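Side-chain contacts in TRAP-type C4-dicarboxylate:H+ symport system substrate-binding component DctP (Shewanella oneidensis, PDB 4MX6), which binds succinate and probably delivers this and related C4-dicarboxylates to a TRAP-type proton symporter: residues 56-59 with 60-64; 64-67 with 68-72; 79-82 with 83-87; 126-129 with 130-133; 252-255 with 256-260. All coordinates share one frame; numbering follows the deposited sequence. Where two conformers were deposited one is given.

Overall arrangement
Along the chain the five contacts follow one another, and all five join side chains only a few residues apart. Contacts 1 and 2 adjoin: both use helix 50-65, share Gln-64, have centres 8 Å apart and belong to the beta-alpha-beta unit of strand 37-42, helix 50-65 and strand 70-75. Contact 5, on helix 252-257, touches contact 2, since the Tyr-70 hydroxyl packs on Leu-258 and Pro-259, but stays about 7 Å (nearest atoms) from contact 1. These three gather at one end, far from the chain's centre. Contact 3, leading into helix 86-91, alone borders the bound succinate. Contact 4, on helix 124-132, lies across the chain's centre from contact 3, with centres 28 Å apart.

Contact 1 (56-59 with 60-64); sequences LKFK and ELVEQ
The amides of Glu-60, Leu-61, Val-62 and Glu-63 bond to the carbonyl oxygens of Leu-56, Lys-57, Phe-58 and Lys-59, so 56-59 and 60-64 form one unbroken stretch of alpha-helix. Val-62 N to Phe-58 O is representative at 2.9 Å. Residues four apart therefore project from the same flank, one turn from each other. On one flank Lys-59 and Glu-63 form a salt bridge, Lys-59 NZ lying 3.0 Å from Glu-63 OE2 and using the syn lone pair of that oxygen. Lys-59 runs extended until its last torsion bends (chi4 62°), which turns the ammonium toward the carboxylate. The packing is tight beside the bridge, where Glu-63 OE1 comes within 2.9 Å of Lys-59 CG. On the inner flank Val-62 CG2 sits over one face of the Phe-58 ring, 4.0 Å from its centroid and 28° off the normal, a CH-pi contact well suited to the methyl of a beta-branched residue beside a flat ring. Lys-57 shows both halves of its chemistry: its CE lies 3.9 Å from Leu-61 CD2, while its NZ gives a hydrogen bond to a water. That water donates to Glu-60 OE1 and accepts from Gln-64 NE2, linking lysine and glutamate whose charged atoms stand too far apart for a salt bridge. Strand 70-75 completes the polar flank, for Val-72 O accepts from Lys-59 NZ, and Glu-63 OE2 bonds to Thr-71 OG1 and Val-72 N. Phe-58 and Val-62 pack on Val-72, and Phe-58 also meets Leu-270 and Ser-273 of helix 260-295 and, edge-to-face, Phe-97.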
# COMPACT_ATOMS: atom_id res chain seq x y z
N LEU A 56 16.30 -1.03 2.09
CA LEU A 56 17.65 -1.26 2.61
C LEU A 56 18.33 -2.43 1.90
O LEU A 56 19.54 -2.38 1.66
CB LEU A 56 17.60 -1.50 4.11
CG LEU A 56 17.35 -0.25 4.96
CD1 LEU A 56 17.26 -0.64 6.43
CD2 LEU A 56 18.40 0.82 4.75
N LYS A 57 17.59 -3.47 1.55
CA LYS A 57 18.19 -4.57 0.80
C LYS A 57 18.68 -4.09 -0.56
O LYS A 57 19.76 -4.46 -1.02
CB LYS A 57 17.19 -5.72 0.65
CG LYS A 57 17.74 -6.95 -0.08
CD LYS A 57 18.91 -7.59 0.66
CE LYS A 57 19.29 -8.93 0.05
NZ LYS A 57 20.37 -9.59 0.81
N PHE A 58 17.89 -3.24 -1.21
CA PHE A 58 18.27 -2.67 -2.50
C PHE A 58 19.57 -1.88 -2.36
O PHE A 58 20.50 -2.04 -3.16
CB PHE A 58 17.11 -1.82 -3.04
CG PHE A 58 17.41 -1.08 -4.32
CD1 PHE A 58 17.76 -1.75 -5.48
CD2 PHE A 58 17.27 0.29 -4.36
CE1 PHE A 58 18.00 -1.05 -6.64
CE2 PHE A 58 17.50 0.98 -5.53
CZ PHE A 58 17.86 0.31 -6.66
N LYS A 59 19.66 -1.05 -1.32
CA LYS A 59 20.90 -0.34 -1.01
C LYS A 59 22.07 -1.30 -0.86
O LYS A 59 23.14 -1.07 -1.43
CB LYS A 59 20.71 0.47 0.27
CG LYS A 59 21.98 1.10 0.83
CD LYS A 59 21.71 1.82 2.13
CE LYS A 59 22.95 2.45 2.74
NZ LYS A 59 23.53 3.48 1.85
N GLU A 60 21.89 -2.35 -0.08
CA GLU A 60 22.96 -3.30 0.19
C GLU A 60 23.44 -3.97 -1.09
O GLU A 60 24.64 -4.06 -1.34
CB GLU A 60 22.49 -4.34 1.21
CG GLU A 60 22.31 -3.77 2.60
CD GLU A 60 21.56 -4.67 3.56
OE1 GLU A 60 21.44 -5.87 3.25
OE2 GLU A 60 21.10 -4.16 4.62
N LEU A 61 22.49 -4.40 -1.92
CA LEU A 61 22.85 -5.12 -3.14
C LEU A 61 23.53 -4.20 -4.14
O LEU A 61 24.49 -4.61 -4.80
CB LEU A 61 21.64 -5.81 -3.76
CG LEU A 61 21.04 -6.94 -2.93
CD1 LEU A 61 19.93 -7.56 -3.73
CD2 LEU A 61 22.08 -7.97 -2.56
N VAL A 62 23.04 -2.97 -4.29
CA VAL A 62 23.67 -2.06 -5.25
C VAL A 62 25.09 -1.76 -4.81
O VAL A 62 26.03 -1.77 -5.62
CB VAL A 62 22.85 -0.75 -5.41
CG1 VAL A 62 23.65 0.31 -6.16
CG2 VAL A 62 21.53 -1.03 -6.13
N GLU A 63 25.28 -1.50 -3.53
CA GLU A 63 26.59 -1.09 -3.08
C GLU A 63 27.58 -2.26 -3.09
O GLU A 63 28.77 -2.05 -3.28
CB GLU A 63 26.47 -0.35 -1.74
CG GLU A 63 25.79 1.01 -1.98
CD GLU A 63 25.08 1.58 -0.78
OE1 GLU A 63 24.81 0.82 0.17
OE2 GLU A 63 24.83 2.81 -0.76
N GLN A 64 27.08 -3.49 -2.93
CA GLN A 64 27.91 -4.68 -3.09
C GLN A 64 28.33 -4.93 -4.52
O GLN A 64 29.47 -5.32 -4.77
CB GLN A 64 27.15 -5.92 -2.64
CG GLN A 64 26.96 -5.99 -1.14
CD GLN A 64 25.84 -6.92 -0.77
OE1 GLN A 64 25.58 -7.91 -1.45
NE2 GLN A 64 25.15 -6.61 0.31
O HOH W 1 22.55 -7.81 1.52

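Contact 2 (64-67 with 68-72); sequences QRLP and GEYTV
Glu-69 folds back over Leu-66, and its side chain meets the preceding turn at every step. Its CB rests 3.4 Å from Leu-66 O, the oxygen that its own backbone amide engages. CG continues past the Pro-67 carbonyl, with Pro-67 O 3.9 Å away. At CD the chain reaches the Leu-66 methyl CD2, at 4.1 Å, the two side chains crossing at about a right angle. Both carboxylate oxygens face that methyl from the same side and then differ in their bonding: OE1 forms a salt bridge with Lys-262 of helix 260-295, whereas OE2 accepts from a water that also donates to Pro-67 O, the water oxygen lying 2.7 Å from Pro-67 O. A long acidic residue thus suits this place, since its methylenes cover the turn while its charged end reaches a lysine. The other methyl of Leu-66, CD1, lies 3.8 Å from Tyr-70 CD1, the leucine and tyrosine running side by side in the same direction. Leu-66 is the first residue to leave helical angles after helix 50-65, and its O receives Glu-69 N at 3.0 Å, from above the carbonyl plane, with a weak further bond from Tyr-70 N. The backbone of Pro-67 (phi -60°, psi 132°) and Gly-68 (phi 80°) gives a type II beta turn: proline fits the first corner, and glycine easily adopts the positive phi of the second. Such a tight turn passes the chain from helix to strand, here in a beta-alpha-beta crossover in which strand 70-75 is laid parallel to strand 37-42.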
# COMPACT_ATOMS: atom_id res chain seq x y z
N GLN A 64 27.08 -3.49 -2.93
CA GLN A 64 27.91 -4.68 -3.09
C GLN A 64 28.33 -4.93 -4.52
O GLN A 64 29.47 -5.32 -4.77
CB GLN A 64 27.15 -5.92 -2.64
CG GLN A 64 26.96 -5.99 -1.14
CD GLN A 64 25.84 -6.92 -0.77
OE1 GLN A 64 25.58 -7.91 -1.45
NE2 GLN A 64 25.15 -6.61 0.31
N ARG A 65 27.41 -4.74 -5.46
CA ARG A 65 27.61 -5.16 -6.85
C ARG A 65 28.19 -4.07 -7.74
O ARG A 65 28.79 -4.39 -8.77
CB ARG A 65 26.30 -5.71 -7.43
CG ARG A 65 25.79 -6.89 -6.64
CD ARG A 65 24.42 -7.37 -7.06
NE ARG A 65 24.00 -8.47 -6.21
CZ ARG A 65 22.87 -9.16 -6.34
NH1 ARG A 65 21.99 -8.86 -7.29
NH2 ARG A 65 22.62 -10.16 -5.50
N LEU A 66 28.02 -2.81 -7.33
CA LEU A 66 28.52 -1.66 -8.09
C LEU A 66 29.32 -0.70 -7.20
O LEU A 66 29.09 0.51 -7.22
CB LEU A 66 27.34 -0.91 -8.71
CG LEU A 66 26.54 -1.72 -9.73
CD1 LEU A 66 25.19 -1.06 -10.02
CD2 LEU A 66 27.32 -1.88 -11.03
N PRO A 67 30.27 -1.24 -6.43
CA PRO A 67 30.98 -0.38 -5.47
C PRO A 67 31.71 0.76 -6.15
O PRO A 67 32.44 0.57 -7.14
CB PRO A 67 31.96 -1.34 -4.80
CG PRO A 67 32.12 -2.47 -5.75
CD PRO A 67 30.78 -2.61 -6.43
N GLY A 68 31.52 1.96 -5.61
CA GLY A 68 32.16 3.15 -6.14
C GLY A 68 31.48 3.74 -7.36
O GLY A 68 31.85 4.83 -7.80
N GLU A 69 30.49 3.03 -7.91
CA GLU A 69 29.80 3.49 -9.11
C GLU A 69 28.44 4.10 -8.78
O GLU A 69 28.06 5.13 -9.34
CB GLU A 69 29.62 2.34 -10.09
CG GLU A 69 30.91 1.71 -10.58
CD GLU A 69 30.66 0.47 -11.42
OE1 GLU A 69 29.94 0.58 -12.42
OE2 GLU A 69 31.15 -0.63 -11.08
N TYR A 70 27.72 3.45 -7.87
CA TYR A 70 26.41 3.90 -7.42
C TYR A 70 26.30 3.69 -5.93
O TYR A 70 26.87 2.75 -5.38
CB TYR A 70 25.28 3.13 -8.13
CG TYR A 70 25.22 3.41 -9.61
CD1 TYR A 70 25.99 2.67 -10.50
CD2 TYR A 70 24.44 4.44 -10.10
CE1 TYR A 70 25.97 2.95 -11.86
CE2 TYR A 70 24.42 4.72 -11.44
CZ TYR A 70 25.18 3.97 -12.32
OH TYR A 70 25.16 4.25 -13.67
N THR A 71 25.57 4.58 -5.27
CA THR A 71 25.22 4.40 -3.87
C THR A 71 23.74 4.71 -3.73
O THR A 71 23.22 5.53 -4.48
CB THR A 71 26.03 5.33 -2.95
OG1 THR A 71 25.76 5.01 -1.59
CG2 THR A 71 25.71 6.79 -3.22
N VAL A 72 23.06 4.05 -2.80
CA VAL A 72 21.64 4.28 -2.58
C VAL A 72 21.44 4.92 -1.20
O VAL A 72 21.87 4.35 -0.20
CB VAL A 72 20.83 2.97 -2.64
CG1 VAL A 72 19.34 3.25 -2.45
CG2 VAL A 72 21.06 2.24 -3.94
O HOH W 2 32.47 -1.32 -9.10

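Contact 3 (79-82 with 83-87)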
# COMPACT_ATOMS: atom_id res chain seq x y z
N GLN A 79 10.88 11.37 5.77
CA GLN A 79 11.93 12.31 6.17
C GLN A 79 12.40 13.18 5.00
O GLN A 79 12.88 14.28 5.21
CB GLN A 79 13.10 11.57 6.82
CG GLN A 79 12.77 10.92 8.16
CD GLN A 79 13.81 9.90 8.60
OE1 GLN A 79 14.88 9.79 7.99
NE2 GLN A 79 13.50 9.14 9.65
N LEU A 80 12.29 12.67 3.77
CA LEU A 80 12.65 13.46 2.60
C LEU A 80 11.40 13.92 1.84
O LEU A 80 11.16 15.12 1.70
CB LEU A 80 13.60 12.69 1.68
CG LEU A 80 14.18 13.50 0.52
CD1 LEU A 80 15.07 14.63 1.03
CD2 LEU A 80 14.95 12.59 -0.42
N PHE A 81 10.61 12.96 1.34
CA PHE A 81 9.34 13.24 0.69
C PHE A 81 8.25 12.39 1.34
O PHE A 81 8.50 11.25 1.77
CB PHE A 81 9.42 13.00 -0.82
CG PHE A 81 10.43 13.87 -1.49
CD1 PHE A 81 10.25 15.24 -1.51
CD2 PHE A 81 11.57 13.34 -2.05
CE1 PHE A 81 11.19 16.06 -2.10
CE2 PHE A 81 12.51 14.16 -2.65
CZ PHE A 81 12.32 15.52 -2.66
N GLY A 82 7.04 12.93 1.36
CA GLY A 82 5.90 12.25 1.94
C GLY A 82 4.86 11.91 0.89
O GLY A 82 5.10 12.04 -0.31
N ASP A 83 3.69 11.49 1.35
CA ASP A 83 2.63 11.02 0.45
C ASP A 83 2.30 12.05 -0.62
O ASP A 83 2.13 11.71 -1.79
CB ASP A 83 1.34 10.76 1.22
CG ASP A 83 1.21 9.34 1.76
OD1 ASP A 83 2.07 8.47 1.50
OD2 ASP A 83 0.15 9.09 2.42
N ASN A 84 2.13 13.29 -0.21
CA ASN A 84 1.55 14.25 -1.13
C ASN A 84 2.53 14.73 -2.20
O ASN A 84 2.07 15.09 -3.28
CB ASN A 84 0.93 15.43 -0.39
CG ASN A 84 -0.32 15.04 0.39
OD1 ASN A 84 -0.86 13.92 0.24
ND2 ASN A 84 -0.79 15.94 1.23
N ASN A 85 3.85 14.72 -1.92
CA ASN A 85 4.83 15.28 -2.86
C ASN A 85 5.79 14.28 -3.52
O ASN A 85 6.56 14.68 -4.39
CB ASN A 85 5.63 16.45 -2.24
CG ASN A 85 6.50 16.04 -1.06
OD1 ASN A 85 6.65 14.87 -0.74
ND2 ASN A 85 7.14 17.03 -0.44
N GLU A 86 5.74 13.01 -3.16
CA GLU A 86 6.77 12.09 -3.62
C GLU A 86 6.73 11.85 -5.13
O GLU A 86 7.79 11.72 -5.74
CB GLU A 86 6.73 10.78 -2.84
CG GLU A 86 5.50 9.92 -3.07
CD GLU A 86 5.55 8.59 -2.32
OE1 GLU A 86 6.62 8.19 -1.80
OE2 GLU A 86 4.48 7.93 -2.25
N LEU A 87 5.55 11.77 -5.75
CA LEU A 87 5.51 11.49 -7.18
C LEU A 87 5.96 12.73 -7.98
O LEU A 87 6.67 12.60 -8.98
CB LEU A 87 4.13 10.99 -7.64
CG LEU A 87 3.83 9.54 -7.21
CD1 LEU A 87 2.43 9.14 -7.63
CD2 LEU A 87 4.83 8.56 -7.80
O HOH W 3 8.94 16.64 2.04
O HOH W 4 8.61 9.11 -0.18
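Gly-82 N donates to Asn-85 OD1 across 2.9 Å, the donor tilted 17° from the plane of the side-chain carbonyl. Asn-85 can receive it because its CG sits between its own backbone N and carbonyl carbon (chi1 64°), which swings the amide back along the chain. The amide meets Phe-81 at the ring edge, with the two planes 80° apart. Its ND2 lies in the ring plane, 3.7 Å from Phe-81 CD1, and OD1 comes 3.3 Å from Phe-81 CB. The same ND2 gives a hydrogen bond to a water that donates to Leu-80 O. Asparagine suits the site, offering an acceptor and a donor on one short stem. This is the bend by which the loop following strand 70-75 enters helix 86-91, in a periplasmic binding protein whose bound succinate lies about 4 Å from the Asp-83 side chain. The Gly-82 carbonyl takes weak bonds from Asn-85 N and Glu-86 N, and Glu-86 CB packs 3.3 Å from Gly-82 O. A second water donates to Phe-81 O and to OE1 of the buried Glu-86, at 2.7 Å from the latter. Asp-83 turns elsewhere, into a salt bridge with the succinate-binding Lys-104 and a hydrogen bond from Phe-202 N.

Contact 4 (126-129 with 130-133); sequences AVNR and FQQG
Val-127 with Gln-131, and Asn-128 with Gln-132, are contacts between residues one turn apart on helix 124-132, close to where that helix ends and helix 134-139 begins. The backbone is regular up to Gln-132, whose N lies 2.9 Å from Asn-128 O; the next bond, Gly-133 N to Arg-129 O, is weak. Gly-133 leaves helical angles and serves as the N-cap position of the following helix. Val-127 and Gln-131 run side by side in the same direction, with methyl CG1 of the valine 3.5 Å from Gln-131 NE2. Asn-128 ND2 stands 4.0 Å from Gln-132 CG, their amide planes only 22° apart. One water ties the three amides together: it donates to Asn-128 OD1, 2.7 Å away, and to Gln-131 OE1, 2.8 Å away, and accepts from Gln-132 NE2. Gln-132 reaches it because its chain bends at the second torsion (chi2 -55°). Outside the helix, the buried Gln-131 also bonds through NE2 to Asp-245 and through OE1 to His-155. With Asp-245 at its nitrogen and His-155 and a water at its oxygen, the Gln-131 amide is held in one rotation, and glutamine supplies both polarities without bringing a net charge into the interior.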
# COMPACT_ATOMS: atom_id res chain seq x y z
N ALA A 126 -4.34 -14.38 -3.90
CA ALA A 126 -5.14 -13.90 -5.03
C ALA A 126 -4.57 -12.60 -5.59
O ALA A 126 -4.50 -12.41 -6.80
CB ALA A 126 -6.59 -13.72 -4.60
N VAL A 127 -4.16 -11.70 -4.69
CA VAL A 127 -3.53 -10.46 -5.12
C VAL A 127 -2.33 -10.75 -6.01
O VAL A 127 -2.17 -10.18 -7.09
CB VAL A 127 -3.05 -9.64 -3.89
CG1 VAL A 127 -2.26 -8.45 -4.32
CG2 VAL A 127 -4.24 -9.21 -3.04
N ASN A 128 -1.47 -11.64 -5.54
CA ASN A 128 -0.27 -11.98 -6.27
C ASN A 128 -0.58 -12.59 -7.64
O ASN A 128 0.05 -12.26 -8.64
CB ASN A 128 0.61 -12.91 -5.47
CG ASN A 128 1.98 -13.00 -6.02
OD1 ASN A 128 2.75 -12.05 -5.92
ND2 ASN A 128 2.31 -14.15 -6.60
N ARG A 129 -1.55 -13.50 -7.70
CA ARG A 129 -1.91 -14.10 -8.98
C ARG A 129 -2.37 -13.02 -9.96
O ARG A 129 -1.99 -13.02 -11.14
CB ARG A 129 -2.99 -15.16 -8.81
CG ARG A 129 -2.46 -16.52 -8.38
CD ARG A 129 -3.55 -17.58 -8.41
NE ARG A 129 -4.15 -17.78 -7.09
CZ ARG A 129 -3.53 -18.41 -6.09
NH1 ARG A 129 -2.30 -18.89 -6.25
NH2 ARG A 129 -4.14 -18.56 -4.92
N PHE A 130 -3.19 -12.09 -9.49
CA PHE A 130 -3.66 -11.02 -10.35
C PHE A 130 -2.48 -10.16 -10.83
O PHE A 130 -2.36 -9.85 -12.01
CB PHE A 130 -4.70 -10.16 -9.65
CG PHE A 130 -5.15 -8.98 -10.47
CD1 PHE A 130 -6.02 -9.15 -11.54
CD2 PHE A 130 -4.70 -7.71 -10.18
CE1 PHE A 130 -6.43 -8.05 -12.28
CE2 PHE A 130 -5.09 -6.62 -10.93
CZ PHE A 130 -5.97 -6.79 -11.98
N GLN A 131 -1.60 -9.79 -9.91
CA GLN A 131 -0.44 -8.98 -10.25
C GLN A 131 0.47 -9.63 -11.29
O GLN A 131 1.02 -8.95 -12.15
CB GLN A 131 0.38 -8.66 -9.00
CG GLN A 131 -0.27 -7.57 -8.15
CD GLN A 131 0.35 -7.45 -6.77
OE1 GLN A 131 1.15 -8.29 -6.34
NE2 GLN A 131 -0.03 -6.41 -6.05
N GLN A 132 0.64 -10.95 -11.19
CA GLN A 132 1.55 -11.68 -12.08
C GLN A 132 0.89 -12.10 -13.39
O GLN A 132 1.58 -12.52 -14.32
CB GLN A 132 2.12 -12.91 -11.36
CG GLN A 132 3.03 -12.53 -10.18
CD GLN A 132 4.16 -11.59 -10.61
OE1 GLN A 132 4.90 -11.90 -11.52
NE2 GLN A 132 4.28 -10.45 -9.95
N GLY A 133 -0.43 -12.00 -13.46
CA GLY A 133 -1.16 -12.27 -14.70
C GLY A 133 -1.05 -11.12 -15.67
O GLY A 133 -0.44 -10.09 -15.41
O HOH W 5 3.26 -9.80 -7.26

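Contact 5 (252-255 with 256-260)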
# COMPACT_ATOMS: atom_id res chain seq x y z
N ASP A 252 10.99 7.79 -16.09
CA ASP A 252 11.52 7.43 -17.38
C ASP A 252 12.85 8.14 -17.62
O ASP A 252 13.78 7.54 -18.15
CB ASP A 252 10.50 7.79 -18.44
CG ASP A 252 10.88 7.32 -19.80
OD1 ASP A 252 10.94 6.08 -19.98
OD2 ASP A 252 11.12 8.18 -20.67
N ALA A 253 12.92 9.41 -17.24
CA ALA A 253 14.12 10.19 -17.50
C ALA A 253 15.32 9.59 -16.77
O ALA A 253 16.40 9.44 -17.35
CB ALA A 253 13.91 11.64 -17.11
N PHE A 254 15.16 9.24 -15.50
CA PHE A 254 16.27 8.64 -14.77
C PHE A 254 16.62 7.26 -15.33
O PHE A 254 17.79 6.94 -15.57
CB PHE A 254 15.98 8.51 -13.28
CG PHE A 254 17.02 7.72 -12.56
CD1 PHE A 254 18.30 8.23 -12.38
CD2 PHE A 254 16.75 6.44 -12.09
CE1 PHE A 254 19.28 7.49 -11.74
CE2 PHE A 254 17.73 5.70 -11.45
CZ PHE A 254 18.99 6.23 -11.29
N TRP A 255 15.61 6.45 -15.58
CA TRP A 255 15.85 5.08 -16.01
C TRP A 255 16.60 5.07 -17.36
O TRP A 255 17.55 4.31 -17.53
CB TRP A 255 14.52 4.35 -16.09
CG TRP A 255 14.57 2.84 -16.01
CD1 TRP A 255 13.99 1.97 -16.88
CD2 TRP A 255 15.16 2.03 -14.97
NE1 TRP A 255 14.20 0.68 -16.47
CE2 TRP A 255 14.91 0.69 -15.31
CE3 TRP A 255 15.88 2.31 -13.81
CZ2 TRP A 255 15.35 -0.38 -14.53
CZ3 TRP A 255 16.32 1.24 -13.04
CH2 TRP A 255 16.07 -0.07 -13.40
N LYS A 256 16.19 5.95 -18.27
CA LYS A 256 16.86 6.07 -19.56
C LYS A 256 18.27 6.66 -19.45
O LYS A 256 19.10 6.44 -20.33
CB LYS A 256 16.02 6.91 -20.52
CG LYS A 256 14.82 6.16 -21.07
CD LYS A 256 13.95 7.01 -21.98
CE LYS A 256 12.81 6.18 -22.56
NZ LYS A 256 11.79 7.02 -23.26
N SER A 257 18.55 7.40 -18.38
CA SER A 257 19.85 8.06 -18.21
C SER A 257 20.94 7.07 -17.79
O SER A 257 22.13 7.40 -17.85
CB SER A 257 19.76 9.19 -17.18
OG SER A 257 19.79 8.72 -15.85
N LEU A 258 20.55 5.88 -17.37
CA LEU A 258 21.53 4.87 -16.97
C LEU A 258 22.11 4.15 -18.18
O LEU A 258 21.40 3.88 -19.15
CB LEU A 258 20.87 3.82 -16.08
CG LEU A 258 20.37 4.31 -14.72
CD1 LEU A 258 19.48 3.27 -14.07
CD2 LEU A 258 21.54 4.64 -13.82
N PRO A 259 23.41 3.82 -18.13
CA PRO A 259 23.92 2.94 -19.18
C PRO A 259 23.25 1.58 -19.07
O PRO A 259 22.92 1.13 -17.97
CB PRO A 259 25.43 2.86 -18.91
CG PRO A 259 25.66 3.46 -17.60
CD PRO A 259 24.42 4.14 -17.11
N ALA A 260 23.05 0.92 -20.20
CA ALA A 260 22.22 -0.28 -20.20
C ALA A 260 22.74 -1.40 -19.30
O ALA A 260 21.95 -2.12 -18.67
CB ALA A 260 22.05 -0.79 -21.63
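Asp-252 turns its carboxylate along the helix toward Lys-256, CG lying opposite the backbone N (chi1 -173°), while the lysine stretches out beyond CG to meet it. The resulting salt bridge places Lys-256 NZ 2.9 Å from Asp-252 OD2, on the syn lone pair of that oxygen. The lysine methylenes follow the carboxylate as well, with CE 3.2 Å from Asp-252 OD1. As the first residue of the short helix 252-257, the aspartate probably also benefits from the positive end of the helix dipole. In Ser-257 the hydroxyl is tucked between backbone N and carbonyl carbon (chi1 79°), from where OG donates to Phe-254 O at 2.7 Å. Ser-257 N donates to the same oxygen from well above the carbonyl plane, so one residue grips it twice; serine suits the place because its hydroxyl is a second donor close to the backbone. Leu-258 follows. Its CD2 meets Phe-254 alone of the two rings, at 3.9 Å from CZ, with CG over a face of that ring, while CD1 lies between the rings, 3.7 Å from Trp-255 CE3 and 4.0 Å from Phe-254 CE2. A branched aliphatic chain can thus fill the angle between two aromatic groups. The Leu-258 amide makes weak bonds to Phe-254 O and Trp-255 O as the chain leaves helix 252-257. Helix 260-295 covers one side: Arg-263 makes a cation-pi contact with Trp-255 and bonds through NE to its carbonyl, and Ile-266 touches Trp-255 and Leu-258. Strand 148-158 meets Asp-252 through Val-149 and Trp-255 through Leu-151.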